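Local coordinates for protein Non-ribosomal peptide synthetase (Methanobrevibacter ruminantium, PDB 6VTJ) that probably carries a peptide on its phosphopantetheine-bearing carrier domain and releases it by NADPH-dependent reduction in its adjoining reductase domain, at residues 135-140 with 329-334; 363-368 with 474-479; 391-396 with 453-458. All blocks are in the same frame, centred on the assembly; numbering follows the deposited sequence.

Contact 1: residues 135-140 with 329-334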
ATOM      1  N   THR A 135       9.778   7.533   8.809  1.00 31.80           N
ATOM      2  CA  THR A 135       9.049   7.155  10.014  1.00 32.23           C
ATOM      3  C   THR A 135       7.979   6.108   9.764  1.00 38.65           C
ATOM      4  O   THR A 135       7.354   5.649  10.727  1.00 37.31           O
ATOM      5  CB  THR A 135       8.384   8.377  10.656  1.00 34.83           C
ATOM      6  OG1 THR A 135       7.499   8.998   9.716  1.00 37.74           O
ATOM      7  CG2 THR A 135       9.430   9.366  11.069  1.00 33.99           C
ATOM      8  N   GLY A 136       7.719   5.750   8.508  1.00 35.16           N
ATOM      9  CA  GLY A 136       6.774   4.693   8.230  1.00 32.92           C
ATOM     10  C   GLY A 136       7.452   3.353   8.339  1.00 30.79           C
ATOM     11  O   GLY A 136       8.669   3.259   8.507  1.00 29.06           O
ATOM     12  N   PHE A 137       6.638   2.296   8.222  1.00 26.41           N
ATOM     13  CA  PHE A 137       7.124   0.925   8.388  1.00 27.87           C
ATOM     14  C   PHE A 137       8.255   0.608   7.412  1.00 28.46           C
ATOM     15  O   PHE A 137       9.303   0.079   7.804  1.00 28.60           O
ATOM     16  CB  PHE A 137       5.960  -0.055   8.197  1.00 26.43           C
ATOM     17  CG  PHE A 137       6.292  -1.488   8.510  1.00 24.86           C
ATOM     18  CD1 PHE A 137       7.011  -1.822   9.644  1.00 25.36           C
ATOM     19  CD2 PHE A 137       5.828  -2.513   7.695  1.00 25.94           C
ATOM     20  CE1 PHE A 137       7.299  -3.168   9.940  1.00 29.20           C
ATOM     21  CE2 PHE A 137       6.117  -3.860   7.972  1.00 23.31           C
ATOM     22  CZ  PHE A 137       6.839  -4.185   9.099  1.00 24.83           C
ATOM     23  N   LEU A 138       8.053   0.900   6.129  1.00 22.91           N
ATOM     24  CA  LEU A 138       9.096   0.621   5.152  1.00 27.61           C
ATOM     25  C   LEU A 138      10.294   1.550   5.347  1.00 25.38           C
ATOM     26  O   LEU A 138      11.438   1.085   5.423  1.00 26.13           O
ATOM     27  CB  LEU A 138       8.531   0.734   3.736  1.00 25.71           C
ATOM     28  CG  LEU A 138       9.558   0.509   2.616  1.00 28.35           C
ATOM     29  CD1 LEU A 138      10.353  -0.834   2.782  1.00 23.61           C
ATOM     30  CD2 LEU A 138       8.877   0.576   1.264  1.00 21.25           C
ATOM     31  N   GLY A 139      10.038   2.856   5.496  1.00 23.91           N
ATOM     32  CA  GLY A 139      11.121   3.834   5.515  1.00 25.91           C
ATOM     33  C   GLY A 139      12.132   3.618   6.627  1.00 27.99           C
ATOM     34  O   GLY A 139      13.343   3.773   6.415  1.00 31.54           O
ATOM     35  N   ILE A 140      11.654   3.265   7.828  1.00 28.06           N
ATOM     36  CA  ILE A 140      12.547   3.024   8.958  1.00 29.18           C
ATOM     37  C   ILE A 140      13.459   1.844   8.676  1.00 29.42           C
ATOM     38  O   ILE A 140      14.630   1.829   9.082  1.00 25.90           O
ATOM     39  CB  ILE A 140      11.727   2.820  10.254  1.00 28.86           C
ATOM     40  CG1 ILE A 140      12.620   2.937  11.475  1.00 25.10           C
ATOM     41  CG2 ILE A 140      10.997   1.473  10.288  1.00 28.29           C
ATOM     42  CD1 ILE A 140      13.280   4.266  11.589  1.00 30.72           C
ATOM     43  N   VAL A 329       8.733  -8.567  14.073  1.00 32.22           N
ATOM     44  CA  VAL A 329       8.200  -7.268  14.466  1.00 32.50           C
ATOM     45  C   VAL A 329       7.481  -6.653  13.277  1.00 30.53           C
ATOM     46  O   VAL A 329       8.032  -6.589  12.172  1.00 27.50           O
ATOM     47  CB  VAL A 329       9.316  -6.346  14.987  1.00 28.97           C
ATOM     48  CG1 VAL A 329       8.850  -4.898  15.015  1.00 29.94           C
ATOM     49  CG2 VAL A 329       9.739  -6.776  16.367  1.00 32.49           C
ATOM     50  N   PHE A 330       6.260  -6.174  13.517  1.00 30.15           N
ATOM     51  CA  PHE A 330       5.392  -5.543  12.542  1.00 29.33           C
ATOM     52  C   PHE A 330       5.348  -4.036  12.797  1.00 30.16           C
ATOM     53  O   PHE A 330       6.044  -3.515  13.672  1.00 35.36           O
ATOM     54  CB  PHE A 330       4.005  -6.195  12.606  1.00 29.87           C
ATOM     55  CG  PHE A 330       3.120  -5.840  11.446  1.00 31.55           C
ATOM     56  CD1 PHE A 330       3.591  -5.941  10.140  1.00 23.53           C
ATOM     57  CD2 PHE A 330       1.833  -5.367  11.663  1.00 29.62           C
ATOM     58  CE1 PHE A 330       2.786  -5.606   9.070  1.00 29.44           C
ATOM     59  CE2 PHE A 330       1.016  -5.005  10.602  1.00 28.80           C
ATOM     60  CZ  PHE A 330       1.492  -5.138   9.290  1.00 27.64           C
ATOM     61  N   GLN A 331       4.507  -3.325  12.050  1.00 29.37           N
ATOM     62  CA  GLN A 331       4.504  -1.868  12.132  1.00 34.85           C
ATOM     63  C   GLN A 331       3.905  -1.385  13.462  1.00 34.75           C
ATOM     64  O   GLN A 331       3.167  -2.101  14.140  1.00 33.43           O
ATOM     65  CB  GLN A 331       3.742  -1.265  10.943  1.00 30.48           C
ATOM     66  CG  GLN A 331       2.253  -1.477  10.970  1.00 33.29           C
ATOM     67  CD  GLN A 331       1.639  -1.431   9.585  1.00 33.73           C
ATOM     68  OE1 GLN A 331       2.326  -1.595   8.576  1.00 38.49           O
ATOM     69  NE2 GLN A 331       0.334  -1.216   9.529  1.00 36.61           N
ATOM     70  N   LYS A 332       4.253  -0.147  13.842  1.00 34.84           N
ATOM     71  CA  LYS A 332       3.684   0.436  15.058  1.00 40.66           C
ATOM     72  C   LYS A 332       2.156   0.425  15.024  1.00 35.40           C
ATOM     73  O   LYS A 332       1.513   0.041  16.005  1.00 39.23           O
ATOM     74  CB  LYS A 332       4.201   1.855  15.264  1.00 38.32           C
ATOM     75  N   ASN A 333       1.556   0.814  13.904  1.00 37.38           N
ATOM     76  CA  ASN A 333       0.094   0.798  13.777  1.00 39.26           C
ATOM     77  C   ASN A 333      -0.381  -0.539  13.206  1.00 38.11           C
ATOM     78  O   ASN A 333      -0.965  -0.614  12.123  1.00 34.86           O
ATOM     79  CB  ASN A 333      -0.378   1.967  12.918  1.00 42.33           C
ATOM     80  CG  ASN A 333      -0.105   3.311  13.572  1.00 52.81           C
ATOM     81  OD1 ASN A 333       0.183   3.381  14.771  1.00 52.78           O
ATOM     82  ND2 ASN A 333      -0.205   4.388  12.794  1.00 55.64           N
ATOM     83  N   TYR A 334      -0.121  -1.605  13.980  1.00 37.13           N
ATOM     84  CA  TYR A 334      -0.399  -2.978  13.547  1.00 39.24           C
ATOM     85  C   TYR A 334      -1.871  -3.218  13.224  1.00 41.77           C
ATOM     86  O   TYR A 334      -2.196  -4.196  12.542  1.00 42.54           O
ATOM     87  CB  TYR A 334       0.041  -3.967  14.628  1.00 39.64           C
ATOM     88  CG  TYR A 334      -0.678  -3.764  15.948  1.00 45.05           C
ATOM     89  CD1 TYR A 334      -1.889  -4.399  16.214  1.00 42.94           C
ATOM     90  CD2 TYR A 334      -0.155  -2.920  16.919  1.00 48.51           C
ATOM     91  CE1 TYR A 334      -2.557  -4.200  17.406  1.00 43.78           C
ATOM     92  CE2 TYR A 334      -0.809  -2.718  18.117  1.00 48.13           C
ATOM     93  CZ  TYR A 334      -2.009  -3.359  18.358  1.00 49.88           C
ATOM     94  OH  TYR A 334      -2.654  -3.152  19.558  1.00 51.89           O
TER

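Contact 2: residues 363-368 with 474-479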
ATOM      1  N   MET A 363       4.596 -13.031   1.233  1.00 23.41           N
ATOM      2  CA  MET A 363       4.896 -12.470   2.548  1.00 25.07           C
ATOM      3  C   MET A 363       6.255 -11.793   2.409  1.00 26.90           C
ATOM      4  O   MET A 363       7.310 -12.404   2.601  1.00 26.12           O
ATOM      5  CB  MET A 363       4.863 -13.524   3.628  1.00 25.03           C
ATOM      6  CG  MET A 363       3.543 -14.299   3.637  1.00 22.43           C
ATOM      7  SD  MET A 363       2.174 -13.397   4.378  1.00 28.20           S
ATOM      8  CE  MET A 363       2.659 -13.405   6.107  1.00 22.97           C
ATOM      9  N   SER A 364       6.220 -10.519   2.043  1.00 28.02           N
ATOM     10  CA  SER A 364       7.438  -9.754   1.785  1.00 28.35           C
ATOM     11  C   SER A 364       7.923  -9.176   3.109  1.00 24.66           C
ATOM     12  O   SER A 364       7.483  -8.107   3.535  1.00 25.63           O
ATOM     13  CB  SER A 364       7.157  -8.672   0.751  1.00 24.87           C
ATOM     14  OG  SER A 364       6.801  -9.253  -0.498  1.00 24.05           O
ATOM     15  N   GLN A 365       8.838  -9.902   3.762  1.00 26.72           N
ATOM     16  CA  GLN A 365       9.355  -9.504   5.068  1.00 23.48           C
ATOM     17  C   GLN A 365      10.083  -8.165   4.968  1.00 26.03           C
ATOM     18  O   GLN A 365      10.998  -8.004   4.148  1.00 26.39           O
ATOM     19  CB  GLN A 365      10.293 -10.588   5.602  1.00 23.31           C
ATOM     20  CG  GLN A 365       9.667 -12.011   5.628  1.00 23.98           C
ATOM     21  CD  GLN A 365      10.020 -12.859   4.399  1.00 28.67           C
ATOM     22  OE1 GLN A 365      10.445 -12.338   3.365  1.00 24.22           O
ATOM     23  NE2 GLN A 365       9.873 -14.179   4.527  1.00 26.20           N
ATOM     24  N   ILE A 366       9.689  -7.214   5.830  1.00 24.34           N
ATOM     25  CA  ILE A 366      10.053  -5.802   5.656  1.00 27.40           C
ATOM     26  C   ILE A 366      11.567  -5.589   5.667  1.00 28.56           C
ATOM     27  O   ILE A 366      12.080  -4.672   4.990  1.00 26.12           O
ATOM     28  CB  ILE A 366       9.344  -4.943   6.727  1.00 22.14           C
ATOM     29  CG1 ILE A 366       9.383  -3.454   6.375  1.00 23.61           C
ATOM     30  CG2 ILE A 366      10.005  -5.123   8.060  1.00 23.37           C
ATOM     31  CD1 ILE A 366       8.624  -3.057   5.147  1.00 22.53           C
ATOM     32  N   ASP A 367      12.310  -6.409   6.420  1.00 27.78           N
ATOM     33  CA  ASP A 367      13.762  -6.238   6.415  1.00 30.18           C
ATOM     34  C   ASP A 367      14.341  -6.680   5.079  1.00 27.85           C
ATOM     35  O   ASP A 367      15.253  -6.040   4.544  1.00 26.72           O
ATOM     36  CB  ASP A 367      14.430  -6.976   7.600  1.00 24.63           C
ATOM     37  CG  ASP A 367      13.856  -8.374   7.882  1.00 30.85           C
ATOM     38  OD1 ASP A 367      12.828  -8.784   7.299  1.00 29.81           O
ATOM     39  OD2 ASP A 367      14.440  -9.075   8.742  1.00 31.03           O
ATOM     40  N   TYR A 368      13.757  -7.717   4.480  1.00 24.33           N
ATOM     41  CA  TYR A 368      14.208  -8.115   3.161  1.00 24.69           C
ATOM     42  C   TYR A 368      13.663  -7.207   2.060  1.00 26.51           C
ATOM     43  O   TYR A 368      14.357  -7.002   1.058  1.00 24.35           O
ATOM     44  CB  TYR A 368      13.876  -9.588   2.935  1.00 22.49           C
ATOM     45  CG  TYR A 368      14.912 -10.448   3.613  1.00 28.57           C
ATOM     46  CD1 TYR A 368      14.885 -10.638   4.989  1.00 29.03           C
ATOM     47  CD2 TYR A 368      15.945 -11.041   2.886  1.00 31.19           C
ATOM     48  CE1 TYR A 368      15.838 -11.400   5.614  1.00 31.73           C
ATOM     49  CE2 TYR A 368      16.910 -11.808   3.511  1.00 33.28           C
ATOM     50  CZ  TYR A 368      16.852 -11.982   4.869  1.00 35.89           C
ATOM     51  OH  TYR A 368      17.809 -12.738   5.489  1.00 39.69           O
ATOM     52  N   GLU A 474       6.600 -21.997   8.551  1.00 33.01           N
ATOM     53  CA  GLU A 474       5.804 -21.997   9.779  1.00 34.48           C
ATOM     54  C   GLU A 474       6.501 -21.235  10.900  1.00 32.06           C
ATOM     55  O   GLU A 474       5.872 -20.415  11.588  1.00 35.66           O
ATOM     56  CB  GLU A 474       5.488 -23.433  10.229  1.00 35.12           C
ATOM     57  CG  GLU A 474       4.439 -23.441  11.355  1.00 40.44           C
ATOM     58  CD  GLU A 474       3.856 -24.816  11.694  1.00 50.13           C
ATOM     59  OE1 GLU A 474       4.500 -25.591  12.441  1.00 47.12           O
ATOM     60  OE2 GLU A 474       2.727 -25.100  11.235  1.00 51.22           O
ATOM     61  N   GLU A 475       7.806 -21.460  11.070  1.00 32.64           N
ATOM     62  CA  GLU A 475       8.556 -20.738  12.093  1.00 35.84           C
ATOM     63  C   GLU A 475       8.437 -19.232  11.889  1.00 32.32           C
ATOM     64  O   GLU A 475       8.152 -18.485  12.836  1.00 29.76           O
ATOM     65  CB  GLU A 475      10.026 -21.184  12.091  1.00 35.03           C
ATOM     66  CG  GLU A 475      10.230 -22.696  12.381  1.00 42.93           C
ATOM     67  CD  GLU A 475      10.598 -23.519  11.127  1.00 50.79           C
ATOM     68  OE1 GLU A 475      11.694 -24.136  11.124  1.00 61.03           O
ATOM     69  OE2 GLU A 475       9.796 -23.550  10.146  1.00 47.63           O
ATOM     70  N   TYR A 476       8.630 -18.762  10.651  1.00 31.12           N
ATOM     71  CA  TYR A 476       8.485 -17.330  10.429  1.00 28.72           C
ATOM     72  C   TYR A 476       7.078 -16.887  10.790  1.00 27.40           C
ATOM     73  O   TYR A 476       6.894 -15.902  11.524  1.00 26.01           O
ATOM     74  CB  TYR A 476       8.814 -16.960   8.984  1.00 27.47           C
ATOM     75  CG  TYR A 476       8.286 -15.610   8.622  1.00 25.00           C
ATOM     76  CD1 TYR A 476       8.875 -14.460   9.128  1.00 26.55           C
ATOM     77  CD2 TYR A 476       7.176 -15.477   7.797  1.00 26.62           C
ATOM     78  CE1 TYR A 476       8.393 -13.227   8.803  1.00 25.00           C
ATOM     79  CE2 TYR A 476       6.690 -14.243   7.455  1.00 23.84           C
ATOM     80  CZ  TYR A 476       7.296 -13.123   7.966  1.00 26.02           C
ATOM     81  OH  TYR A 476       6.802 -11.886   7.632  1.00 23.37           O
ATOM     82  N   LEU A 477       6.071 -17.649  10.340  1.00 25.11           N
ATOM     83  CA  LEU A 477       4.696 -17.272  10.645  1.00 27.20           C
ATOM     84  C   LEU A 477       4.471 -17.275  12.151  1.00 27.77           C
ATOM     85  O   LEU A 477       3.790 -16.390  12.685  1.00 29.48           O
ATOM     86  CB  LEU A 477       3.709 -18.194   9.917  1.00 24.69           C
ATOM     87  CG  LEU A 477       3.649 -18.036   8.385  1.00 29.28           C
ATOM     88  CD1 LEU A 477       2.703 -19.062   7.756  1.00 25.19           C
ATOM     89  CD2 LEU A 477       3.255 -16.598   7.956  1.00 24.62           C
ATOM     90  N   LYS A 478       5.105 -18.208  12.871  1.00 31.44           N
ATOM     91  CA  LYS A 478       4.915 -18.196  14.320  1.00 31.27           C
ATOM     92  C   LYS A 478       5.545 -16.955  14.930  1.00 34.50           C
ATOM     93  O   LYS A 478       4.922 -16.287  15.775  1.00 33.54           O
ATOM     94  CB  LYS A 478       5.478 -19.465  14.954  1.00 33.45           C
ATOM     95  CG  LYS A 478       4.633 -20.686  14.684  1.00 36.19           C
ATOM     96  CD  LYS A 478       5.292 -21.948  15.214  1.00 38.91           C
ATOM     97  CE  LYS A 478       4.491 -23.167  14.814  1.00 44.87           C
ATOM     98  NZ  LYS A 478       5.248 -24.442  15.017  1.00 54.21           N
ATOM     99  N   ARG A 479       6.757 -16.598  14.476  1.00 31.74           N
ATOM    100  CA  ARG A 479       7.359 -15.344  14.915  1.00 29.96           C
ATOM    101  C   ARG A 479       6.381 -14.206  14.694  1.00 31.03           C
ATOM    102  O   ARG A 479       6.097 -13.419  15.611  1.00 30.85           O
ATOM    103  CB  ARG A 479       8.678 -15.073  14.175  1.00 33.82           C
ATOM    104  CG  ARG A 479       9.817 -16.043  14.512  1.00 31.56           C
ATOM    105  CD  ARG A 479      11.181 -15.446  14.211  1.00 30.80           C
ATOM    106  NE  ARG A 479      11.470 -15.386  12.779  1.00 34.96           N
ATOM    107  CZ  ARG A 479      11.700 -16.451  12.012  1.00 31.53           C
ATOM    108  NH1 ARG A 479      11.684 -17.672  12.534  1.00 32.86           N
ATOM    109  NH2 ARG A 479      11.955 -16.297  10.719  1.00 29.01           N
TER

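Contact 3: residues 391-396 with 453-458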
ATOM      1  N   ASN A 391       8.989 -14.219  -3.748  1.00 24.02           N
ATOM      2  CA  ASN A 391       8.473 -15.070  -4.808  1.00 28.73           C
ATOM      3  C   ASN A 391       8.011 -16.436  -4.306  1.00 27.43           C
ATOM      4  O   ASN A 391       7.375 -17.171  -5.067  1.00 26.92           O
ATOM      5  CB  ASN A 391       9.519 -15.232  -5.924  1.00 28.16           C
ATOM      6  CG  ASN A 391      10.800 -15.883  -5.446  1.00 28.14           C
ATOM      7  OD1 ASN A 391      11.477 -15.374  -4.559  1.00 28.54           O
ATOM      8  ND2 ASN A 391      11.162 -16.989  -6.070  1.00 30.26           N
ATOM      9  N   HIS A 392       8.272 -16.781  -3.049  1.00 25.24           N
ATOM     10  CA  HIS A 392       7.783 -18.045  -2.484  1.00 29.61           C
ATOM     11  C   HIS A 392       6.401 -17.824  -1.857  1.00 28.40           C
ATOM     12  O   HIS A 392       6.241 -17.700  -0.636  1.00 31.31           O
ATOM     13  CB  HIS A 392       8.801 -18.589  -1.482  1.00 27.06           C
ATOM     14  CG  HIS A 392      10.180 -18.706  -2.045  1.00 29.72           C
ATOM     15  ND1 HIS A 392      11.231 -17.913  -1.627  1.00 32.83           N
ATOM     16  CD2 HIS A 392      10.676 -19.500  -3.025  1.00 34.23           C
ATOM     17  CE1 HIS A 392      12.316 -18.224  -2.315  1.00 35.30           C
ATOM     18  NE2 HIS A 392      12.005 -19.183  -3.171  1.00 34.73           N
ATOM     19  N   TYR A 393       5.381 -17.778  -2.720  1.00 25.25           N
ATOM     20  CA  TYR A 393       4.014 -17.515  -2.279  1.00 29.76           C
ATOM     21  C   TYR A 393       3.508 -18.647  -1.393  1.00 31.81           C
ATOM     22  O   TYR A 393       3.838 -19.819  -1.602  1.00 29.32           O
ATOM     23  CB  TYR A 393       3.055 -17.379  -3.461  1.00 29.30           C
ATOM     24  CG  TYR A 393       3.328 -16.250  -4.438  1.00 30.86           C
ATOM     25  CD1 TYR A 393       4.241 -15.241  -4.152  1.00 28.61           C
ATOM     26  CD2 TYR A 393       2.663 -16.207  -5.655  1.00 37.70           C
ATOM     27  CE1 TYR A 393       4.485 -14.222  -5.060  1.00 30.89           C
ATOM     28  CE2 TYR A 393       2.890 -15.198  -6.566  1.00 39.59           C
ATOM     29  CZ  TYR A 393       3.801 -14.206  -6.266  1.00 35.85           C
ATOM     30  OH  TYR A 393       4.007 -13.197  -7.166  1.00 37.10           O
ATOM     31  N   ILE A 394       2.699 -18.280  -0.394  1.00 23.51           N
ATOM     32  CA  ILE A 394       2.011 -19.231   0.461  1.00 27.61           C
ATOM     33  C   ILE A 394       0.511 -19.050   0.248  1.00 30.53           C
ATOM     34  O   ILE A 394       0.063 -18.096  -0.388  1.00 27.94           O
ATOM     35  CB  ILE A 394       2.389 -19.071   1.950  1.00 23.10           C
ATOM     36  CG1 ILE A 394       2.038 -17.691   2.480  1.00 28.44           C
ATOM     37  CG2 ILE A 394       3.861 -19.293   2.152  1.00 23.96           C
ATOM     38  CD1 ILE A 394       2.309 -17.564   3.972  1.00 28.39           C
ATOM     39  N   SER A 395      -0.268 -19.987   0.776  1.00 29.48           N
ATOM     40  CA  SER A 395      -1.718 -19.867   0.718  1.00 27.35           C
ATOM     41  C   SER A 395      -2.268 -19.610   2.111  1.00 25.76           C
ATOM     42  O   SER A 395      -1.541 -19.626   3.100  1.00 28.61           O
ATOM     43  CB  SER A 395      -2.347 -21.119   0.113  1.00 28.41           C
ATOM     44  OG  SER A 395      -2.373 -22.146   1.073  1.00 28.64           O
ATOM     45  N   HIS A 396      -3.581 -19.373   2.182  1.00 29.44           N
ATOM     46  CA  HIS A 396      -4.199 -19.164   3.479  1.00 27.16           C
ATOM     47  C   HIS A 396      -4.335 -20.458   4.262  1.00 28.99           C
ATOM     48  O   HIS A 396      -4.571 -20.404   5.469  1.00 29.18           O
ATOM     49  CB  HIS A 396      -5.550 -18.474   3.320  1.00 26.39           C
ATOM     50  CG  HIS A 396      -5.427 -17.000   3.078  1.00 31.57           C
ATOM     51  ND1 HIS A 396      -5.025 -16.478   1.866  1.00 27.65           N
ATOM     52  CD2 HIS A 396      -5.608 -15.941   3.900  1.00 32.64           C
ATOM     53  CE1 HIS A 396      -4.989 -15.160   1.945  1.00 30.37           C
ATOM     54  NE2 HIS A 396      -5.331 -14.807   3.170  1.00 30.45           N
ATOM     55  N   VAL A 453       0.552 -12.132 -12.969  1.00 32.30           N
ATOM     56  CA  VAL A 453       1.595 -11.135 -12.790  1.00 30.62           C
ATOM     57  C   VAL A 453       2.943 -11.838 -12.716  1.00 33.79           C
ATOM     58  O   VAL A 453       3.132 -12.754 -11.907  1.00 31.91           O
ATOM     59  CB  VAL A 453       1.337 -10.314 -11.524  1.00 33.29           C
ATOM     60  CG1 VAL A 453       2.565  -9.492 -11.186  1.00 32.57           C
ATOM     61  CG2 VAL A 453       0.136  -9.433 -11.723  1.00 31.75           C
ATOM     62  N   GLU A 454       3.884 -11.422 -13.559  1.00 31.62           N
ATOM     63  CA  GLU A 454       5.211 -12.017 -13.519  1.00 30.92           C
ATOM     64  C   GLU A 454       6.206 -11.154 -12.761  1.00 32.62           C
ATOM     65  O   GLU A 454       6.239  -9.925 -12.913  1.00 30.30           O
ATOM     66  CB  GLU A 454       5.732 -12.310 -14.918  1.00 34.40           C
ATOM     67  CG  GLU A 454       4.676 -12.921 -15.807  1.00 41.54           C
ATOM     68  CD  GLU A 454       5.188 -13.191 -17.198  1.00 50.89           C
ATOM     69  OE1 GLU A 454       4.741 -12.518 -18.167  1.00 54.53           O
ATOM     70  OE2 GLU A 454       6.065 -14.077 -17.311  1.00 60.48           O
ATOM     71  N   ILE A 455       7.022 -11.832 -11.948  1.00 28.45           N
ATOM     72  CA  ILE A 455       8.075 -11.211 -11.153  1.00 27.67           C
ATOM     73  C   ILE A 455       9.417 -11.889 -11.365  1.00 29.80           C
ATOM     74  O   ILE A 455      10.411 -11.508 -10.733  1.00 27.27           O
ATOM     75  CB  ILE A 455       7.707 -11.215  -9.651  1.00 27.83           C
ATOM     76  CG1 ILE A 455       7.745 -12.643  -9.095  1.00 28.31           C
ATOM     77  CG2 ILE A 455       6.324 -10.623  -9.383  1.00 25.12           C
ATOM     78  CD1 ILE A 455       7.679 -12.655  -7.588  1.00 28.88           C
ATOM     79  N   GLU A 456       9.488 -12.875 -12.265  1.00 27.97           N
ATOM     80  CA  GLU A 456      10.682 -13.701 -12.393  1.00 26.41           C
ATOM     81  C   GLU A 456      11.897 -12.874 -12.786  1.00 30.01           C
ATOM     82  O   GLU A 456      13.002 -13.104 -12.273  1.00 28.86           O
ATOM     83  CB  GLU A 456      10.438 -14.829 -13.405  1.00 28.17           C
ATOM     84  N   GLN A 457      11.726 -11.894 -13.684  1.00 26.16           N
ATOM     85  CA  GLN A 457      12.883 -11.084 -14.041  1.00 25.32           C
ATOM     86  C   GLN A 457      13.494 -10.475 -12.786  1.00 30.61           C
ATOM     87  O   GLN A 457      14.713 -10.534 -12.577  1.00 29.32           O
ATOM     88  CB  GLN A 457      12.508  -9.997 -15.060  1.00 25.54           C
ATOM     89  CG  GLN A 457      13.693  -9.128 -15.508  1.00 26.23           C
ATOM     90  CD  GLN A 457      13.386  -8.269 -16.735  1.00 26.89           C
ATOM     91  OE1 GLN A 457      13.245  -8.782 -17.837  1.00 30.24           O
ATOM     92  NE2 GLN A 457      13.281  -6.958 -16.540  1.00 24.92           N
ATOM     93  N   THR A 458      12.658  -9.900 -11.920  1.00 31.48           N
ATOM     94  CA  THR A 458      13.222  -9.272 -10.730  1.00 27.37           C
ATOM     95  C   THR A 458      13.865 -10.324  -9.831  1.00 25.63           C
ATOM     96  O   THR A 458      14.962 -10.111  -9.300  1.00 25.53           O
ATOM     97  CB  THR A 458      12.146  -8.479  -9.979  1.00 24.74           C
ATOM     98  OG1 THR A 458      11.656  -7.416 -10.815  1.00 26.66           O
ATOM     99  CG2 THR A 458      12.728  -7.866  -8.695  1.00 24.78           C
TER

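Contact 1: residues 135-140 with 329-334
Phe137 lays a ring face against Gln331, joining the glycine-rich TGxxGxxG turn of the Rossmann fold, where helix 137-149 begins, to the loop after strand 313-322. In related short-chain dehydrogenases this turn wraps round the dinucleotide, and it probably does so here. Phe137 CG is anti to the backbone N (chi1 -173°), which swings the phenyl group out to the loop. Over its face, Gln331 CB makes a CH-pi contact 3.9 Å from the ring centroid, 28° off the normal, while Gln331 N lies nearer the rim, 3.5 Å from Phe137 CE1. The Phe330 ring comes in obliquely: the two centroids are 5.2 Å apart, the planes make 71°, and Phe137 CZ meets Phe330 CD1 at 3.8 Å. Ile366 of helix 366-376 also touches the Phe137 ring. Replacing Phe137 by an alanine would probably open a gap against Gln331 and Phe330 and leave the loop without its main apolar hold on the start of the helix. The Gln331 side chain crosses the phenyl at about a right angle, with OE1 3.7 Å from Phe137 CD2, and lies about 6 Å from the bound 4'-phosphopantetheine at its nearest atoms. Its other amide atom is tied within the loop: Gln331 NE2 gives a nearly straight hydrogen bond to Asn333 O, 3.0 Å away, meeting that oxygen from above the carbonyl plane.

Contact 2: residues 363-368 with 474-479
Gln365 reaches over the phenol of Tyr476 where strand 360-365 of the Rossmann-type sheet passes into helix 366-376, and the C-terminal helix 474-485 supplies the tyrosine. From the backbone, Gln365 CB points toward that helix and comes 4.2 Å from Tyr476 OH. Gln365 CG is the atom that touches: 3.5 Å from Tyr476 CZ, and equally close to the hydroxyl oxygen. At CG the chain bends (chi2 96°), and NE2 ends over the ring. Gln365 CD is 4.5 Å from Tyr476 CZ, and NE2 lies 4.3 Å above the ring plane, over its centre, with amide and ring planes 72° apart. That nitrogen is hydrogen-bonded to Pro470 O, and OE1 has a weak bond to Asn390 ND2; the bond to Pro470 O, aided by the weak one, would hold the turn of the amide. Tyr476 OH, in turn, bonds to Ser323 O. Beside this pair the bent Met363 side chain brings CE to Leu477 CD2, 3.7 Å away, and the two side chains cross at about a right angle. Met363 CB lies farther off, 4.3 Å from Tyr476 CE2. All four touching residues are buried. The helix is therefore held to the strand end by carbon and ring surfaces, while the buried Gln365 NE2 and Tyr476 OH are satisfied by the carbonyl oxygens of Pro470 and Ser323.

Contact 3: residues 391-396 with 453-458
An inverse gamma turn centred on His392, leading into the short edge strand 394-395 of the main sheet, sets Asn391 and Tyr393 on its two flanks, and both touch Ile455, at the N-cap position of helix 456-464. The turn is closed by a weak backbone bond from Tyr393 N to Asn391 O, 3.1 Å long. Ile455 touches mainly through its CD1 methyl. Its CG1 lies between the backbone N and the carbonyl carbon (chi1 70°), and the extended arm beyond it sends CD1 out to the turn. Asn391 CB meets that methyl at 3.6 Å; the asparagine amide leads away, with OD1 lying over a face of the His392 ring. Tyr393 approaches from the opposite direction to Ile455. Behind Ile455 lies His387 of strand 385-388, whose ND1 is hydrogen-bonded to Glu454 O and whose backbone N bonds to Thr458 OG1, fixing the start of the helix to the sheet. The phenol end of Tyr393 spans both branches of the isoleucine: its OH is 3.7 Å from Ile455 CD1 and 4.1 Å from Ile455 CG2.

Burial sets the three apart: contact 2 is wholly buried, contact 1 partly so, and contact 3 runs from a buried isoleucine to an exposed tyrosine. Contacts 1 and 2 meet through Ile366, whose CG2 is 3.5 Å from Phe137 CZ, so 363-368 faces the glycine-rich turn through Ile366 and the C-terminal helix through Met363 and Gln365. Contacts 2 and 3 lie on neighbouring strands, 360-365 and 394-395, and Met363 CG packs on Ile394 CD1 at 3.5 Å; contacts 1 and 3 do not touch. Aromatic and backbone surfaces carry contact 1, a glutamine chain laid over a phenol, with methionine on leucine beside it, contact 2, and mainly one isoleucine methyl contact 3, the smallest.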